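Local coordinates for protein ribonuclease H (Uncultured organism, PDB 4IBN) that probably cleaves the RNA strand of RNA-DNA hybrids endonucleolytically, leaving 5'-phosphomonoester ends, with magnesium as its cofactor, at residues P15-V19 and F199-F205; G37-E43 and V54-V60; N68-L72 and S97-V101; W107-W111 and E124-W129. All coordinates share one frame; numbering follows the deposited sequence.

Contact 1: P15-V19 and F199-F205; sequences PLVAV and FPDAAAF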
loop_
_atom_site.group_PDB
_atom_site.type_symbol
_atom_site.label_atom_id
_atom_site.label_comp_id
_atom_site.label_asym_id
_atom_site.label_seq_id
_atom_site.Cartn_x
_atom_site.Cartn_y
_atom_site.Cartn_z
ATOM N N PRO A 15 -8.820 11.926 -10.107
ATOM C CA PRO A 15 -9.261 10.546 -10.195
ATOM C C PRO A 15 -9.474 9.910 -8.834
ATOM O O PRO A 15 -8.924 10.346 -7.914
ATOM C CB PRO A 15 -8.104 9.845 -10.937
ATOM C CG PRO A 15 -7.250 10.874 -11.413
ATOM C CD PRO A 15 -7.432 12.050 -10.512
ATOM N N LEU A 16 -10.273 8.867 -8.775
ATOM C CA LEU A 16 -10.449 8.053 -7.587
ATOM C C LEU A 16 -10.024 6.624 -7.887
ATOM O O LEU A 16 -10.466 6.062 -8.823
ATOM C CB LEU A 16 -11.897 8.020 -7.184
ATOM C CG LEU A 16 -12.319 7.074 -6.056
ATOM C CD1 LEU A 16 -11.730 7.473 -4.759
ATOM C CD2 LEU A 16 -13.832 7.079 -5.903
ATOM N N VAL A 17 -9.157 6.074 -7.056
ATOM C CA VAL A 17 -8.766 4.689 -7.159
ATOM C C VAL A 17 -8.860 3.977 -5.834
ATOM O O VAL A 17 -8.849 4.597 -4.829
ATOM C CB VAL A 17 -7.338 4.527 -7.658
ATOM C CG1 VAL A 17 -7.179 4.979 -9.087
ATOM C CG2 VAL A 17 -6.367 5.224 -6.811
ATOM N N ALA A 18 -8.957 2.656 -5.895
ATOM C CA ALA A 18 -8.906 1.853 -4.709
ATOM C C ALA A 18 -7.692 0.985 -4.793
ATOM O O ALA A 18 -7.509 0.321 -5.734
ATOM C CB ALA A 18 -10.149 1.009 -4.565
ATOM N N VAL A 19 -6.882 1.039 -3.746
ATOM C CA VAL A 19 -5.615 0.377 -3.691
ATOM C C VAL A 19 -5.624 -0.668 -2.586
ATOM O O VAL A 19 -6.153 -0.421 -1.579
ATOM C CB VAL A 19 -4.546 1.403 -3.389
ATOM C CG1 VAL A 19 -3.271 0.746 -3.066
ATOM C CG2 VAL A 19 -4.408 2.333 -4.560
ATOM N N PHE A 199 -16.083 -1.616 -5.867
ATOM C CA PHE A 199 -15.384 -0.357 -5.983
ATOM C C PHE A 199 -16.119 0.729 -5.187
ATOM O O PHE A 199 -17.281 0.784 -5.146
ATOM C CB PHE A 199 -15.269 0.054 -7.446
ATOM C CG PHE A 199 -14.312 1.186 -7.696
ATOM C CD1 PHE A 199 -12.983 0.947 -7.881
ATOM C CD2 PHE A 199 -14.732 2.480 -7.719
ATOM C CE1 PHE A 199 -12.156 1.952 -8.078
ATOM C CE2 PHE A 199 -13.860 3.466 -7.927
ATOM C CZ PHE A 199 -12.592 3.207 -8.101
ATOM N N PRO A 200 -15.381 1.602 -4.572
ATOM C CA PRO A 200 -16.009 2.592 -3.723
ATOM C C PRO A 200 -16.806 3.654 -4.427
ATOM O O PRO A 200 -16.535 3.996 -5.518
ATOM C CB PRO A 200 -14.828 3.213 -2.989
ATOM C CG PRO A 200 -13.708 2.990 -3.795
ATOM C CD PRO A 200 -13.926 1.675 -4.466
ATOM N N ASP A 201 -17.834 4.122 -3.742
ATOM C CA ASP A 201 -18.627 5.276 -4.098
ATOM C C ASP A 201 -17.863 6.516 -3.728
ATOM O O ASP A 201 -17.282 6.572 -2.725
ATOM C CB ASP A 201 -19.843 5.345 -3.204
ATOM C CG ASP A 201 -20.867 4.372 -3.520
ATOM O OD1 ASP A 201 -20.641 3.524 -4.385
ATOM O OD2 ASP A 201 -21.936 4.466 -2.908
ATOM N N ALA A 202 -17.955 7.558 -4.503
ATOM C CA ALA A 202 -17.296 8.776 -4.133
ATOM C C ALA A 202 -17.899 9.341 -2.868
ATOM O O ALA A 202 -17.330 10.210 -2.248
ATOM C CB ALA A 202 -17.309 9.749 -5.216
ATOM N N ALA A 203 -19.049 8.827 -2.488
ATOM C CA ALA A 203 -19.641 8.868 -1.152
ATOM C C ALA A 203 -19.059 8.085 0.030
ATOM O O ALA A 203 -19.175 8.454 1.152
ATOM C CB ALA A 203 -21.091 8.608 -1.249
ATOM N N ALA A 204 -18.528 6.931 -0.255
ATOM C CA ALA A 204 -17.873 6.104 0.696
ATOM C C ALA A 204 -16.589 6.844 1.054
ATOM O O ALA A 204 -15.873 6.361 1.902
ATOM C CB ALA A 204 -17.537 4.788 0.087
ATOM N N PHE A 205 -16.274 7.965 0.385
ATOM C CA PHE A 205 -14.915 8.479 0.466
ATOM C C PHE A 205 -14.738 9.426 1.611
ATOM O O PHE A 205 -15.294 10.474 1.619
ATOM C CB PHE A 205 -14.402 9.112 -0.826
ATOM C CG PHE A 205 -12.923 9.458 -0.801
ATOM C CD1 PHE A 205 -11.994 8.513 -0.617
ATOM C CD2 PHE A 205 -12.493 10.742 -0.948
ATOM C CE1 PHE A 205 -10.683 8.856 -0.581
ATOM C CE2 PHE A 205 -11.199 11.057 -0.934
ATOM C CZ PHE A 205 -10.297 10.110 -0.734
#

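Contact 2: G37-E43 and V54-V60; sequences GAGVLVE and VRRDVWV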
loop_
_atom_site.group_PDB
_atom_site.type_symbol
_atom_site.label_atom_id
_atom_site.label_comp_id
_atom_site.label_asym_id
_atom_site.label_seq_id
_atom_site.Cartn_x
_atom_site.Cartn_y
_atom_site.Cartn_z
ATOM N N GLY A 37 8.681 -9.051 0.167
ATOM C CA GLY A 37 8.019 -8.438 -0.952
ATOM C C GLY A 37 6.877 -7.528 -0.556
ATOM O O GLY A 37 6.342 -7.673 0.465
ATOM N N ALA A 38 6.566 -6.571 -1.414
ATOM C CA ALA A 38 5.400 -5.729 -1.265
ATOM C C ALA A 38 4.576 -5.834 -2.543
ATOM O O ALA A 38 5.106 -5.737 -3.609
ATOM C CB ALA A 38 5.795 -4.292 -1.037
ATOM N N GLY A 39 3.287 -6.070 -2.385
ATOM C CA GLY A 39 2.373 -6.198 -3.488
ATOM C C GLY A 39 1.213 -5.219 -3.406
ATOM O O GLY A 39 0.660 -5.051 -2.378
ATOM N N VAL A 40 0.914 -4.576 -4.531
ATOM C CA VAL A 40 -0.165 -3.620 -4.607
ATOM C C VAL A 40 -1.064 -3.839 -5.828
ATOM O O VAL A 40 -0.584 -3.918 -6.900
ATOM C CB VAL A 40 0.388 -2.229 -4.723
ATOM C CG1 VAL A 40 -0.682 -1.225 -4.728
ATOM C CG2 VAL A 40 1.336 -1.955 -3.642
ATOM N N LEU A 41 -2.370 -3.909 -5.613
ATOM C CA LEU A 41 -3.342 -3.897 -6.684
ATOM C C LEU A 41 -4.036 -2.545 -6.697
ATOM O O LEU A 41 -4.492 -2.115 -5.700
ATOM C CB LEU A 41 -4.383 -4.971 -6.429
ATOM C CG LEU A 41 -5.615 -4.998 -7.311
ATOM C CD1 LEU A 41 -5.281 -5.296 -8.729
ATOM C CD2 LEU A 41 -6.653 -5.938 -6.808
ATOM N N VAL A 42 -4.095 -1.906 -7.869
ATOM C CA VAL A 42 -4.829 -0.658 -8.032
ATOM C C VAL A 42 -6.058 -0.900 -8.898
ATOM O O VAL A 42 -5.924 -1.391 -9.961
ATOM C CB VAL A 42 -3.964 0.415 -8.734
ATOM C CG1 VAL A 42 -4.670 1.744 -8.783
ATOM C CG2 VAL A 42 -2.646 0.593 -8.013
ATOM N N GLU A 43 -7.220 -0.549 -8.404
ATOM C CA GLU A 43 -8.445 -0.646 -9.135
ATOM C C GLU A 43 -8.903 0.707 -9.599
ATOM O O GLU A 43 -8.821 1.620 -8.864
ATOM C CB GLU A 43 -9.561 -1.258 -8.286
ATOM C CG GLU A 43 -9.280 -2.679 -7.899
ATOM C CD GLU A 43 -10.502 -3.451 -7.449
ATOM O OE1 GLU A 43 -11.509 -2.819 -7.166
ATOM O OE2 GLU A 43 -10.422 -4.666 -7.383
ATOM N N VAL A 54 -10.807 -1.754 -14.109
ATOM C CA VAL A 54 -9.507 -1.807 -14.709
ATOM C C VAL A 54 -8.489 -1.934 -13.561
ATOM O O VAL A 54 -8.548 -1.218 -12.601
ATOM C CB VAL A 54 -9.234 -0.542 -15.464
ATOM C CG1 VAL A 54 -7.842 -0.471 -15.891
ATOM C CG2 VAL A 54 -10.162 -0.415 -16.643
ATOM N N ARG A 55 -7.613 -2.924 -13.685
ATOM C CA ARG A 55 -6.708 -3.269 -12.644
ATOM C C ARG A 55 -5.280 -3.195 -13.089
ATOM O O ARG A 55 -4.954 -3.591 -14.148
ATOM C CB ARG A 55 -7.054 -4.646 -12.089
ATOM C CG ARG A 55 -8.392 -4.696 -11.359
ATOM C CD ARG A 55 -8.733 -6.002 -10.788
ATOM N NE ARG A 55 -9.902 -5.964 -9.935
ATOM C CZ ARG A 55 -11.097 -6.389 -10.272
ATOM N NH1 ARG A 55 -11.309 -6.876 -11.446
ATOM N NH2 ARG A 55 -12.071 -6.323 -9.430
ATOM N N ARG A 56 -4.451 -2.655 -12.219
ATOM C CA ARG A 56 -3.018 -2.640 -12.397
ATOM C C ARG A 56 -2.294 -3.102 -11.110
ATOM O O ARG A 56 -2.775 -2.920 -10.049
ATOM C CB ARG A 56 -2.529 -1.256 -12.770
ATOM C CG ARG A 56 -3.142 -0.675 -13.977
ATOM C CD ARG A 56 -2.532 -1.206 -15.183
ATOM N NE ARG A 56 -3.036 -0.532 -16.355
ATOM C CZ ARG A 56 -4.064 -0.961 -17.048
ATOM N NH1 ARG A 56 -4.653 -2.091 -16.734
ATOM N NH2 ARG A 56 -4.465 -0.294 -18.098
ATOM N N ASP A 57 -1.111 -3.686 -11.287
ATOM C CA ASP A 57 -0.303 -4.187 -10.186
ATOM C C ASP A 57 1.021 -3.452 -10.069
ATOM O O ASP A 57 1.551 -3.051 -11.032
ATOM C CB ASP A 57 0.084 -5.639 -10.439
ATOM C CG ASP A 57 -1.101 -6.609 -10.497
ATOM O OD1 ASP A 57 -2.160 -6.260 -10.103
ATOM O OD2 ASP A 57 -0.906 -7.749 -10.930
ATOM N N VAL A 58 1.567 -3.375 -8.859
ATOM C CA VAL A 58 2.913 -2.837 -8.656
ATOM C C VAL A 58 3.601 -3.554 -7.493
ATOM O O VAL A 58 3.031 -3.652 -6.406
ATOM C CB VAL A 58 2.883 -1.325 -8.372
ATOM C CG1 VAL A 58 1.819 -1.001 -7.335
ATOM C CG2 VAL A 58 4.250 -0.845 -7.912
ATOM N N TRP A 59 4.815 -4.060 -7.711
ATOM C CA TRP A 59 5.482 -4.785 -6.660
ATOM C C TRP A 59 6.963 -4.466 -6.581
ATOM O O TRP A 59 7.546 -4.004 -7.532
ATOM C CB TRP A 59 5.244 -6.303 -6.779
ATOM C CG TRP A 59 5.863 -6.938 -7.943
ATOM C CD1 TRP A 59 7.097 -7.468 -8.019
ATOM C CD2 TRP A 59 5.279 -7.124 -9.228
ATOM N NE1 TRP A 59 7.325 -7.978 -9.249
ATOM C CE2 TRP A 59 6.220 -7.784 -10.014
ATOM C CE3 TRP A 59 4.042 -6.828 -9.776
ATOM C CZ2 TRP A 59 5.984 -8.096 -11.317
ATOM C CZ3 TRP A 59 3.812 -7.154 -11.057
ATOM C CH2 TRP A 59 4.769 -7.783 -11.817
ATOM N N VAL A 60 7.522 -4.736 -5.416
ATOM C CA VAL A 60 8.947 -4.625 -5.209
ATOM C C VAL A 60 9.418 -5.643 -4.200
ATOM O O VAL A 60 8.639 -6.192 -3.517
ATOM C CB VAL A 60 9.337 -3.276 -4.711
ATOM C CG1 VAL A 60 9.041 -2.247 -5.756
ATOM C CG2 VAL A 60 8.660 -2.962 -3.449
#

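Contact 3: N68-L72 and S97-V101; sequences NRMAL and SRYIV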
loop_
_atom_site.group_PDB
_atom_site.type_symbol
_atom_site.label_atom_id
_atom_site.label_comp_id
_atom_site.label_asym_id
_atom_site.label_seq_id
_atom_site.Cartn_x
_atom_site.Cartn_y
_atom_site.Cartn_z
ATOM N N ASN A 68 7.777 -4.714 8.485
ATOM C CA ASN A 68 7.519 -3.296 8.601
ATOM C C ASN A 68 8.120 -2.508 7.470
ATOM O O ASN A 68 7.540 -1.577 7.025
ATOM C CB ASN A 68 7.990 -2.734 9.922
ATOM C CG ASN A 68 7.110 -3.134 11.093
ATOM O OD1 ASN A 68 6.097 -3.709 10.936
ATOM N ND2 ASN A 68 7.532 -2.791 12.260
ATOM N N ARG A 69 9.317 -2.867 7.065
ATOM C CA ARG A 69 9.904 -2.153 5.967
ATOM C C ARG A 69 9.083 -2.362 4.686
ATOM O O ARG A 69 8.793 -1.457 3.978
ATOM C CB ARG A 69 11.329 -2.645 5.697
ATOM C CG ARG A 69 12.459 -1.961 6.419
ATOM C CD ARG A 69 13.885 -2.294 5.765
ATOM N NE ARG A 69 14.011 -1.933 4.363
ATOM C CZ ARG A 69 14.303 -0.728 3.930
ATOM N NH1 ARG A 69 14.502 0.215 4.797
ATOM N NH2 ARG A 69 14.372 -0.461 2.661
ATOM N N MET A 70 8.739 -3.598 4.410
ATOM C CA MET A 70 7.984 -3.899 3.221
ATOM C C MET A 70 6.564 -3.254 3.209
ATOM O O MET A 70 6.057 -2.877 2.196
ATOM C CB MET A 70 7.988 -5.408 2.909
ATOM C CG MET A 70 9.349 -5.968 2.674
ATOM S SD MET A 70 10.404 -4.976 1.547
ATOM C CE MET A 70 9.600 -5.201 0.036
ATOM N N ALA A 71 5.960 -3.177 4.367
ATOM C CA ALA A 71 4.691 -2.528 4.459
ATOM C C ALA A 71 4.855 -1.062 4.050
ATOM O O ALA A 71 4.077 -0.563 3.326
ATOM C CB ALA A 71 4.154 -2.639 5.827
ATOM N N LEU A 72 5.908 -0.430 4.529
ATOM C CA LEU A 72 6.167 0.948 4.136
ATOM C C LEU A 72 6.451 1.095 2.635
ATOM O O LEU A 72 5.995 1.994 2.020
ATOM C CB LEU A 72 7.217 1.615 5.027
ATOM C CG LEU A 72 6.753 2.014 6.400
ATOM C CD1 LEU A 72 7.913 2.184 7.347
ATOM C CD2 LEU A 72 5.956 3.240 6.289
ATOM N N SER A 97 -1.925 -4.202 7.169
ATOM C CA SER A 97 -0.990 -3.690 8.101
ATOM C C SER A 97 -1.541 -2.554 8.936
ATOM O O SER A 97 -1.684 -1.479 8.476
ATOM C CB SER A 97 0.240 -3.202 7.351
ATOM O OG SER A 97 1.149 -2.575 8.186
ATOM N N ARG A 98 -1.808 -2.843 10.200
ATOM C CA ARG A 98 -2.158 -1.819 11.140
ATOM C C ARG A 98 -1.000 -0.897 11.368
ATOM O O ARG A 98 -1.153 0.219 11.689
ATOM C CB ARG A 98 -2.718 -2.385 12.422
ATOM C CG ARG A 98 -4.151 -2.688 12.292
ATOM C CD ARG A 98 -4.926 -2.486 13.530
ATOM N NE ARG A 98 -5.309 -1.121 13.744
ATOM C CZ ARG A 98 -6.546 -0.674 13.682
ATOM N NH1 ARG A 98 -7.542 -1.486 13.388
ATOM N NH2 ARG A 98 -6.799 0.596 13.917
ATOM N N TYR A 99 0.182 -1.381 11.129
ATOM C CA TYR A 99 1.329 -0.528 11.290
ATOM C C TYR A 99 1.135 0.675 10.368
ATOM O O TYR A 99 1.296 1.750 10.786
ATOM C CB TYR A 99 2.605 -1.296 10.882
ATOM C CG TYR A 99 3.943 -0.620 11.076
ATOM C CD1 TYR A 99 4.426 -0.331 12.309
ATOM C CD2 TYR A 99 4.730 -0.291 10.012
ATOM C CE1 TYR A 99 5.638 0.282 12.478
ATOM C CE2 TYR A 99 5.936 0.287 10.185
ATOM C CZ TYR A 99 6.393 0.583 11.425
ATOM O OH TYR A 99 7.610 1.171 11.616
ATOM N N ILE A 100 0.771 0.443 9.120
ATOM C CA ILE A 100 0.526 1.527 8.173
ATOM C C ILE A 100 -0.706 2.361 8.517
ATOM O O ILE A 100 -0.642 3.527 8.518
ATOM C CB ILE A 100 0.331 1.003 6.743
ATOM C CG1 ILE A 100 1.592 0.326 6.238
ATOM C CG2 ILE A 100 -0.097 2.090 5.820
ATOM C CD1 ILE A 100 2.798 1.100 6.373
ATOM N N VAL A 101 -1.816 1.708 8.802
ATOM C CA VAL A 101 -3.022 2.448 9.040
ATOM C C VAL A 101 -2.952 3.340 10.279
ATOM O O VAL A 101 -3.353 4.468 10.254
ATOM C CB VAL A 101 -4.248 1.505 9.176
ATOM C CG1 VAL A 101 -5.453 2.245 9.486
ATOM C CG2 VAL A 101 -4.440 0.751 7.958
#

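Contact 4: W107-W111 and E124-W129; sequences WVHDW and ENLALW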
loop_
_atom_site.group_PDB
_atom_site.type_symbol
_atom_site.label_atom_id
_atom_site.label_comp_id
_atom_site.label_asym_id
_atom_site.label_seq_id
_atom_site.Cartn_x
_atom_site.Cartn_y
_atom_site.Cartn_z
ATOM N N TRP A 107 0.307 7.903 14.275
ATOM C CA TRP A 107 1.672 7.986 14.732
ATOM C C TRP A 107 2.545 9.042 14.038
ATOM O O TRP A 107 3.342 9.618 14.669
ATOM C CB TRP A 107 2.344 6.625 14.686
ATOM C CG TRP A 107 1.614 5.496 15.274
ATOM C CD1 TRP A 107 0.672 5.522 16.211
ATOM C CD2 TRP A 107 1.811 4.142 14.951
ATOM N NE1 TRP A 107 0.241 4.263 16.488
ATOM C CE2 TRP A 107 0.943 3.394 15.713
ATOM C CE3 TRP A 107 2.648 3.491 14.086
ATOM C CZ2 TRP A 107 0.908 2.023 15.658
ATOM C CZ3 TRP A 107 2.577 2.101 14.003
ATOM C CH2 TRP A 107 1.724 1.404 14.790
ATOM N N VAL A 108 2.362 9.274 12.742
ATOM C CA VAL A 108 3.206 10.198 12.026
ATOM C C VAL A 108 3.034 11.564 12.630
ATOM O O VAL A 108 3.904 12.341 12.661
ATOM C CB VAL A 108 2.924 10.284 10.531
ATOM C CG1 VAL A 108 3.466 9.113 9.844
ATOM C CG2 VAL A 108 1.507 10.427 10.285
ATOM N N HIS A 109 1.833 11.829 13.065
ATOM C CA HIS A 109 1.563 13.074 13.715
ATOM C C HIS A 109 2.341 13.162 15.022
ATOM O O HIS A 109 2.828 14.172 15.341
ATOM C CB HIS A 109 0.057 13.269 13.930
ATOM C CG HIS A 109 -0.743 13.292 12.667
ATOM N ND1 HIS A 109 -0.637 14.286 11.734
ATOM C CD2 HIS A 109 -1.673 12.443 12.194
ATOM C CE1 HIS A 109 -1.454 14.046 10.739
ATOM N NE2 HIS A 109 -2.086 12.923 10.986
ATOM N N ASP A 110 2.400 12.094 15.781
ATOM C CA ASP A 110 3.187 12.090 16.996
ATOM C C ASP A 110 4.659 12.261 16.702
ATOM O O ASP A 110 5.330 12.978 17.368
ATOM C CB ASP A 110 3.017 10.786 17.761
ATOM C CG ASP A 110 1.622 10.591 18.311
ATOM O OD1 ASP A 110 0.942 11.577 18.564
ATOM O OD2 ASP A 110 1.207 9.437 18.480
ATOM N N TRP A 111 5.161 11.566 15.705
ATOM C CA TRP A 111 6.551 11.657 15.373
ATOM C C TRP A 111 6.936 13.065 14.926
ATOM O O TRP A 111 7.945 13.562 15.294
ATOM C CB TRP A 111 6.914 10.628 14.293
ATOM C CG TRP A 111 6.845 9.259 14.789
ATOM C CD1 TRP A 111 7.152 8.860 15.999
ATOM C CD2 TRP A 111 6.464 8.079 14.064
ATOM N NE1 TRP A 111 6.975 7.508 16.121
ATOM C CE2 TRP A 111 6.544 7.013 14.930
ATOM C CE3 TRP A 111 6.053 7.834 12.776
ATOM C CZ2 TRP A 111 6.249 5.707 14.529
ATOM C CZ3 TRP A 111 5.727 6.582 12.416
ATOM C CH2 TRP A 111 5.843 5.534 13.261
ATOM N N GLU A 124 12.558 2.301 14.435
ATOM C CA GLU A 124 11.261 2.767 14.042
ATOM C C GLU A 124 11.076 2.973 12.517
ATOM O O GLU A 124 10.080 3.428 12.120
ATOM C CB GLU A 124 10.983 4.078 14.754
ATOM C CG GLU A 124 10.930 3.987 16.227
ATOM C CD GLU A 124 11.196 5.327 16.959
ATOM O OE1 GLU A 124 12.336 5.804 17.016
ATOM O OE2 GLU A 124 10.241 5.848 17.529
ATOM N N ASN A 125 12.075 2.690 11.721
ATOM C CA ASN A 125 12.002 2.930 10.294
ATOM C C ASN A 125 11.690 4.402 9.941
ATOM O O ASN A 125 11.050 4.658 8.982
ATOM C CB ASN A 125 10.929 2.076 9.645
ATOM C CG ASN A 125 10.995 0.633 10.033
ATOM O OD1 ASN A 125 10.094 0.129 10.641
ATOM N ND2 ASN A 125 12.024 -0.020 9.660
ATOM N N LEU A 126 12.213 5.336 10.705
ATOM C CA LEU A 126 11.842 6.713 10.540
ATOM C C LEU A 126 12.152 7.268 9.151
ATOM O O LEU A 126 11.408 8.066 8.669
ATOM C CB LEU A 126 12.460 7.619 11.610
ATOM C CG LEU A 126 11.974 7.443 13.038
ATOM C CD1 LEU A 126 12.617 8.419 13.977
ATOM C CD2 LEU A 126 10.486 7.422 13.208
ATOM N N ALA A 127 13.264 6.890 8.555
ATOM C CA ALA A 127 13.572 7.397 7.235
ATOM C C ALA A 127 12.543 6.966 6.203
ATOM O O ALA A 127 12.156 7.733 5.385
ATOM C CB ALA A 127 14.933 6.987 6.809
ATOM N N LEU A 128 12.146 5.712 6.265
ATOM C CA LEU A 128 11.123 5.217 5.389
ATOM C C LEU A 128 9.773 5.855 5.625
ATOM O O LEU A 128 9.083 6.100 4.725
ATOM C CB LEU A 128 11.001 3.709 5.448
ATOM C CG LEU A 128 11.735 2.792 4.508
ATOM C CD1 LEU A 128 11.088 1.458 4.634
ATOM C CD2 LEU A 128 11.693 3.201 3.114
ATOM N N TRP A 129 9.429 6.113 6.859
ATOM C CA TRP A 129 8.187 6.778 7.147
ATOM C C TRP A 129 8.185 8.149 6.498
ATOM O O TRP A 129 7.221 8.553 5.959
ATOM C CB TRP A 129 7.970 6.934 8.641
ATOM C CG TRP A 129 7.311 5.781 9.265
ATOM C CD1 TRP A 129 7.867 4.888 10.112
ATOM C CD2 TRP A 129 5.964 5.391 9.110
ATOM N NE1 TRP A 129 6.957 3.980 10.499
ATOM C CE2 TRP A 129 5.774 4.256 9.891
ATOM C CE3 TRP A 129 4.883 5.914 8.427
ATOM C CZ2 TRP A 129 4.570 3.623 9.968
ATOM C CZ3 TRP A 129 3.703 5.263 8.502
ATOM C CH2 TRP A 129 3.550 4.141 9.270
#

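Contact 1: P15-V19 and F199-F205
The F199 ring meets the backbone of strand 16-25 with its rim: F199 CZ lies 3.6 Å from L16 O, the carbonyl oxygen sitting at the edge, near the ring plane, where the slightly positive ring hydrogens suit it. One face of the same ring is covered by its own neighbour, P200, whose CD stands 3.3 Å above the plane toward the rim. The F205 ring is met at a slant by L16 CD1, which approaches F205 CD1 at 4.3 Å.

L16 thus works with both methyls. With CG anti to the backbone N (chi1 172°), its isobutyl group reaches out between the two phenylalanines; L16 CD2 touches F199 CE2 at 4.1 Å while also brushing A202. The L16 and F199 side chains run antiparallel, touching along their flanks rather than end-on. A18, two residues on, also faces this segment, and its small size allows close approach: A18 CB rests 3.8 Å from P200 CD. No hydrogen bond crosses the contact; it is carried by apolar surfaces and the shape of a proline-stiffened chain, which then makes a type I turn from D201 to A204. Were F199 shortened to an alanine, L16 CD2 and A18 CB would probably face a gap and L16 O would lose the ring edge beside it.

Strand 16-25 is an inner strand of the RNase H sheet, flanked by 90-95 and 34-45. The loop following helix 187-192 lies across its start, F199 also resting on A45 of strand 34-45, and F205 on R90 of strand 90-95 and E142 of strand 140-145.

Contact 2: G37-E43 and V54-V60
R55 and E43 run abreast from neighbouring strands. R55 CB begins 3.9 Å from L41 CD1, on the same sheet face, and R55 CG continues past E43 CG at 4.1 Å. R55 CD then passes E43 OE2 at 4.0 Å and L41 CD1 at 4.1 Å. The chain is extended from CG to NE, which delivers the guanidinium side-on to the carboxylate: R55 NE donates to E43 OE2 at 2.9 Å and R55 NH2 to the same oxygen at 3.1 Å, two nitrogens gripping one atom in a salt bridge. The oxygen lies near the guanidinium plane, but both donors come from above the carboxylate, on one face of it, the two planes being 71° apart. Q154 adds a further bond to E43 OE2, and R55 NH1 has a second acid, E181, so this buried carboxylate is likely to remain charged.

On the same face D57 sits across from L41; its carboxylate is held by S178, Y157 and G179. The opposite face carries V40, V42, V58 and V60 with A38; R56 lies near one end, its tip turned off. V58 CG1, lodged between its own backbone N and carbonyl carbon (chi1 47°), presses to 3.2 Å from V40 CB, tighter than normal contact. Beta-branched valines suit extended chain; A38 and V60 pack against helix 67-82, while V58 and V42 meet S172 and L175.

Six backbone bonds join the strands, two in each of the pairs A38-V60, V40-V58 and V42-R56; the straightest is V42 N to R56 O at 178°. Strands 34-45 and 53-62 form an antiparallel beta hairpin in the mixed sheet of the RNase H fold.

Contact 3: N68-L72 and S97-V101
Y99, N68 and I100 carry this helix-to-helix packing in the RNase H fold, where helix 67-82 meets the first turn of helix 98-113. Y99 has its ring stacked against the N68 amide: the planes are only 4° apart, and N68 CG stands 3.6 Å above the ring, over its centre. The amide nitrogen, N68 ND2, therefore lies flat over Y99 CE1 at 3.6 Å rather than pointing an N-H into the ring. Asparagine suits the place, being both flat and polar at a partly exposed position. With CG anti to the backbone N (chi1 -175°), Y99 extends toward the other helix, its edge meeting L72 CD1 at 3.9 Å, while its hydroxyl is bound to W129 NE1.

Deeper in, I100 pushes CD1 to 3.7 Å from A71 O and 3.8 Å from L72 CD2, its branched aliphatic chain packing between the two helices. A71 has just one methyl, and this lets the chains come close: A71 CB sits 3.9 Å from I100 CG1. Its other neighbour is S97, the N-cap of helix 98-113, whose OG lies 3.8 Å from A71 CB and accepts from I100 N at 3.2 Å, with an N-H...O angle of 161°.

Contact 4: W107-W111 and E124-W129
Helices 98-113 and 126-136 form a helix pair whose linking chain probably corresponds to the basic protrusion of Escherichia coli RNase HI, and W111 and W129 join the two near the link. The indoles make an edge-to-face pair, the edge of W111 turned toward the face of W129, with planes at 57° and the W111 six-membered ring centred 4.4 Å from the W129 five-membered ring. CZ3 and CH2 of W111 lead, W111 CZ3 standing 3.4 Å from W129 CE2. W129 CG is anti to its carbonyl carbon (chi1 -87°), which helps turn the indole face toward W111.

W111 is itself sandwiched. On one face lies W107 O, one turn back in the same helix; over the opposite face comes L126 CD2, a CH-pi contact 4.2 Å from the centroid of the five-membered ring and 12° off its normal. A leucine methyl can seat squarely on the ring. E124 OE2 passes W111 NE1 at 3.9 Å without a hydrogen bond; the carboxylate is held by R114 and by K119 N.

V108 pads W129 further along: V108 CG1 lies 3.8 Å from W129 CE3. W129 NE1 is bound to Y99 OH, which ties the buried indole to helix 98-113 a second time. A leucine in place of W129 would probably strip W111 of the face its edge rests on and leave Y99 OH without that donor.

The indole pair, with L126 and V108 against it, is a small aromatic cluster of the kind that locks two helices together, here beside what is probably the basic-protrusion region of a type 1 RNase H.

Overall arrangement
Contacts 2 and 3 lie nearest the middle of the chain and are mostly buried, whereas contacts 1 and 4 are partly exposed at the periphery, with centres 27 Å apart. Contact 2 alone is built on sheet hydrogen bonding and a salt bridge. Contact 1 joins it directly, since strands 16-25 and 34-45 are neighbours bonded between E43 N and A18 O, yet it adds a loop largely by apolar packing, without hydrogen bonds. Contact 3 stands on the helical layer, with M70 touching the hairpin of contact 2. Contacts 3 and 4 share helix 98-113 and are linked through Y99 OH, but one relies on an amide stack and aliphatic packing, the other on tryptophans.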